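Local coordinates for glyoxalase family protein (PDB 2P25) that belongs to the glyoxalase/bleomycin resistance protein/dioxygenase superfamily and pairs two similar mixed beta sheets, each flanked by a helix, in every chain of a dimer, at residues K20-E25 against T112-P117. Sequence-based numbering, arbitrary orientation.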
ATOM      1  N   LYS A  20       5.114 -13.958  10.632  1.00 17.00           N
ATOM      2  CA  LYS A  20       4.787 -13.782  12.062  1.00 18.24           C
ATOM      3  C   LYS A  20       5.949 -13.127  12.823  1.00 18.56           C
ATOM      4  O   LYS A  20       5.736 -12.215  13.628  1.00 18.65           O
ATOM      5  CB  LYS A  20       4.412 -15.126  12.726  1.00 18.66           C
ATOM      6  CG  LYS A  20       3.116 -15.762  12.223  1.00 20.86           C
ATOM      7  CD  LYS A  20       1.914 -14.902  12.565  1.00 26.83           C
ATOM      8  CE  LYS A  20       0.599 -15.707  12.595  1.00 28.85           C
ATOM      9  NZ  LYS A  20       0.424 -16.517  13.841  1.00 29.29           N
ATOM     10  N   ASN A  21       7.178 -13.575  12.554  1.00 18.75           N
ATOM     11  CA  ASN A  21       8.342 -13.044  13.268  1.00 20.14           C
ATOM     12  C   ASN A  21       8.468 -11.538  13.015  1.00 19.69           C
ATOM     13  O   ASN A  21       8.683 -10.754  13.944  1.00 20.97           O
ATOM     14  CB  ASN A  21       9.582 -13.808  12.815  1.00 21.36           C
ATOM     15  CG  ASN A  21      10.841 -13.384  13.530  1.00 26.18           C
ATOM     16  OD1 ASN A  21      10.985 -13.559  14.752  1.00 31.21           O
ATOM     17  ND2 ASN A  21      11.784 -12.845  12.766  1.00 32.14           N
ATOM     18  N   PHE A  22       8.266 -11.128  11.771  1.00 18.49           N
ATOM     19  CA  PHE A  22       8.476  -9.730  11.392  1.00 18.56           C
ATOM     20  C   PHE A  22       7.283  -8.842  11.752  1.00 18.69           C
ATOM     21  O   PHE A  22       7.418  -7.881  12.517  1.00 19.41           O
ATOM     22  CB  PHE A  22       8.789  -9.644   9.892  1.00 18.79           C
ATOM     23  CG  PHE A  22       9.163  -8.259   9.421  1.00 17.99           C
ATOM     24  CD1 PHE A  22      10.515  -7.839   9.424  1.00 18.63           C
ATOM     25  CD2 PHE A  22       8.184  -7.392   8.938  1.00 17.57           C
ATOM     26  CE1 PHE A  22      10.865  -6.543   8.951  1.00 18.59           C
ATOM     27  CE2 PHE A  22       8.508  -6.099   8.449  1.00 17.79           C
ATOM     28  CZ  PHE A  22       9.861  -5.662   8.490  1.00 18.91           C
ATOM     29  N   TYR A  23       6.115  -9.137  11.197  1.00 18.44           N
ATOM     30  CA  TYR A  23       4.969  -8.241  11.383  1.00 18.10           C
ATOM     31  C   TYR A  23       4.319  -8.299  12.761  1.00 19.49           C
ATOM     32  O   TYR A  23       3.914  -7.286  13.302  1.00 20.81           O
ATOM     33  CB  TYR A  23       3.921  -8.466  10.292  1.00 18.38           C
ATOM     34  CG  TYR A  23       4.370  -7.960   8.949  1.00 17.67           C
ATOM     35  CD1 TYR A  23       4.279  -6.614   8.637  1.00 18.19           C
ATOM     36  CD2 TYR A  23       4.910  -8.835   7.980  1.00 16.37           C
ATOM     37  CE1 TYR A  23       4.692  -6.128   7.408  1.00 17.63           C
ATOM     38  CE2 TYR A  23       5.336  -8.351   6.736  1.00 17.26           C
ATOM     39  CZ  TYR A  23       5.209  -7.001   6.456  1.00 18.49           C
ATOM     40  OH  TYR A  23       5.597  -6.471   5.246  1.00 17.16           O
ATOM     41  N   VAL A  24       4.196  -9.503  13.304  1.00 19.66           N
ATOM     42  CA  VAL A  24       3.553  -9.663  14.591  1.00 20.95           C
ATOM     43  C   VAL A  24       4.560  -9.439  15.714  1.00 21.67           C
ATOM     44  O   VAL A  24       4.338  -8.577  16.581  1.00 23.69           O
ATOM     45  CB  VAL A  24       2.842 -11.027  14.699  1.00 20.64           C
ATOM     46  CG1 VAL A  24       2.239 -11.230  16.121  1.00 22.00           C
ATOM     47  CG2 VAL A  24       1.739 -11.147  13.602  1.00 20.59           C
ATOM     48  N   GLU A  25       5.651 -10.202  15.728  1.00 22.31           N
ATOM     49  CA  GLU A  25       6.561 -10.151  16.874  1.00 24.58           C
ATOM     50  C   GLU A  25       7.378  -8.861  16.968  1.00 24.52           C
ATOM     51  O   GLU A  25       7.534  -8.299  18.059  1.00 25.81           O
ATOM     52  CB  GLU A  25       7.446 -11.420  16.959  1.00 24.16           C
ATOM     53  CG  GLU A  25       6.647 -12.735  17.170  1.00 27.98           C
ATOM     54  CD  GLU A  25       5.793 -12.736  18.447  1.00 31.69           C
ATOM     55  OE1 GLU A  25       6.228 -12.152  19.471  1.00 34.65           O
ATOM     56  OE2 GLU A  25       4.684 -13.322  18.427  1.00 33.16           O
ATOM     57  N   THR A 112      13.941   7.269   6.478  1.00 18.69           N
ATOM     58  CA  THR A 112      14.795   6.176   6.040  1.00 17.92           C
ATOM     59  C   THR A 112      13.871   5.000   5.657  1.00 16.94           C
ATOM     60  O   THR A 112      12.637   5.097   5.793  1.00 17.20           O
ATOM     61  CB  THR A 112      15.813   5.746   7.113  1.00 18.88           C
ATOM     62  OG1 THR A 112      16.760   4.821   6.511  1.00 20.08           O
ATOM     63  CG2 THR A 112      15.103   5.066   8.312  1.00 18.69           C
ATOM     64  N   PHE A 113      14.482   3.912   5.201  1.00 17.23           N
ATOM     65  CA  PHE A 113      13.777   2.689   4.818  1.00 17.58           C
ATOM     66  C   PHE A 113      14.346   1.484   5.534  1.00 17.36           C
ATOM     67  O   PHE A 113      15.546   1.407   5.830  1.00 17.69           O
ATOM     68  CB  PHE A 113      13.917   2.406   3.314  1.00 18.05           C
ATOM     69  CG  PHE A 113      13.039   3.253   2.434  1.00 18.24           C
ATOM     70  CD1 PHE A 113      11.769   2.808   2.067  1.00 19.58           C
ATOM     71  CD2 PHE A 113      13.480   4.493   1.990  1.00 20.85           C
ATOM     72  CE1 PHE A 113      10.954   3.595   1.226  1.00 21.11           C
ATOM     73  CE2 PHE A 113      12.676   5.295   1.148  1.00 22.15           C
ATOM     74  CZ  PHE A 113      11.419   4.861   0.783  1.00 21.73           C
ATOM     75  N   PHE A 114      13.457   0.543   5.826  1.00 17.42           N
ATOM     76  CA  PHE A 114      13.832  -0.815   6.175  1.00 17.02           C
ATOM     77  C   PHE A 114      13.015  -1.719   5.247  1.00 16.85           C
ATOM     78  O   PHE A 114      12.259  -1.213   4.420  1.00 18.53           O
ATOM     79  CB  PHE A 114      13.615  -1.123   7.669  1.00 17.18           C
ATOM     80  CG  PHE A 114      12.181  -1.016   8.142  1.00 17.53           C
ATOM     81  CD1 PHE A 114      11.465  -2.176   8.489  1.00 18.41           C
ATOM     82  CD2 PHE A 114      11.576   0.230   8.305  1.00 16.89           C
ATOM     83  CE1 PHE A 114      10.155  -2.100   8.959  1.00 19.59           C
ATOM     84  CE2 PHE A 114      10.262   0.316   8.756  1.00 18.59           C
ATOM     85  CZ  PHE A 114       9.562  -0.845   9.100  1.00 18.53           C
ATOM     86  N   PHE A 115      13.198  -3.034   5.335  1.00 17.18           N
ATOM     87  CA  PHE A 115      12.604  -3.932   4.339  1.00 17.41           C
ATOM     88  C   PHE A 115      12.051  -5.124   5.033  1.00 17.62           C
ATOM     89  O   PHE A 115      12.616  -5.603   6.018  1.00 17.92           O
ATOM     90  CB  PHE A 115      13.674  -4.351   3.317  1.00 18.07           C
ATOM     91  CG  PHE A 115      14.252  -3.181   2.593  1.00 19.82           C
ATOM     92  CD1 PHE A 115      13.659  -2.721   1.424  1.00 21.66           C
ATOM     93  CD2 PHE A 115      15.360  -2.482   3.121  1.00 21.35           C
ATOM     94  CE1 PHE A 115      14.161  -1.580   0.782  1.00 21.90           C
ATOM     95  CE2 PHE A 115      15.851  -1.350   2.488  1.00 20.92           C
ATOM     96  CZ  PHE A 115      15.260  -0.902   1.325  1.00 22.33           C
ATOM     97  N   ASP A 116      10.911  -5.591   4.525  1.00 17.42           N
ATOM     98  CA  ASP A 116      10.300  -6.814   5.060  1.00 16.79           C
ATOM     99  C   ASP A 116      11.085  -8.047   4.571  1.00 16.27           C
ATOM    100  O   ASP A 116      12.048  -7.911   3.800  1.00 17.30           O
ATOM    101  CB  ASP A 116       8.762  -6.803   4.838  1.00 15.63           C
ATOM    102  CG  ASP A 116       8.302  -7.563   3.568  1.00 17.11           C
ATOM    103  OD1 ASP A 116       9.106  -7.898   2.700  1.00 16.01           O
ATOM    104  OD2 ASP A 116       7.076  -7.819   3.483  1.00 17.27           O
ATOM    105  N   PRO A 117      10.745  -9.239   5.075  1.00 17.03           N
ATOM    106  CA  PRO A 117      11.519 -10.435   4.762  1.00 17.46           C
ATOM    107  C   PRO A 117      11.614 -10.737   3.267  1.00 17.09           C
ATOM    108  O   PRO A 117      12.528 -11.484   2.855  1.00 18.38           O
ATOM    109  CB  PRO A 117      10.745 -11.555   5.488  1.00 17.27           C
ATOM    110  CG  PRO A 117      10.132 -10.796   6.717  1.00 18.34           C
ATOM    111  CD  PRO A 117       9.681  -9.499   6.073  1.00 16.43           C
TER
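D116 takes one hydrogen bond across the contact and two from its own turn: the hydroxyl of Y23 donates to OD2, with OH and OD2 2.7 Å apart, while OD1 accepts from the backbone N of D118 and of L120. The two carboxylate oxygens thus divide the work and fix the rotation of the group. Y23 uses the anti lone pair of OD2, the one turned away from OD1, and the carboxylate meets the phenol at its edge, the two planes 80° apart. Beside this bond F22 reaches across with CG anti to its backbone N (chi1 -174°), and one face of its ring receives D116 CA and the P117 ring carbon CD, just past the end of strand 110-115. D116 CA stands 4.0 Å and P117 CD 3.8 Å from the centroid of the F22 ring, both CH-pi contacts. Helix 16-26 belongs with the four-stranded sheet that includes 6-13, strand 110-115 with the second sheet; the contact therefore joins the two beta-alpha-beta-beta-beta modules of this superfamily's fold within one chain. At the tip of F22, CZ lies 3.6 Å from CE1 of F114, near the plane of the F114 ring and at its edge. L122 of the adjacent strand touches both phenylalanines, and F3 of the second subunit packs on F114. P117 CG also comes within 3.6 Å of F22 CB, and P117 also rests on A18 of helix 16-26.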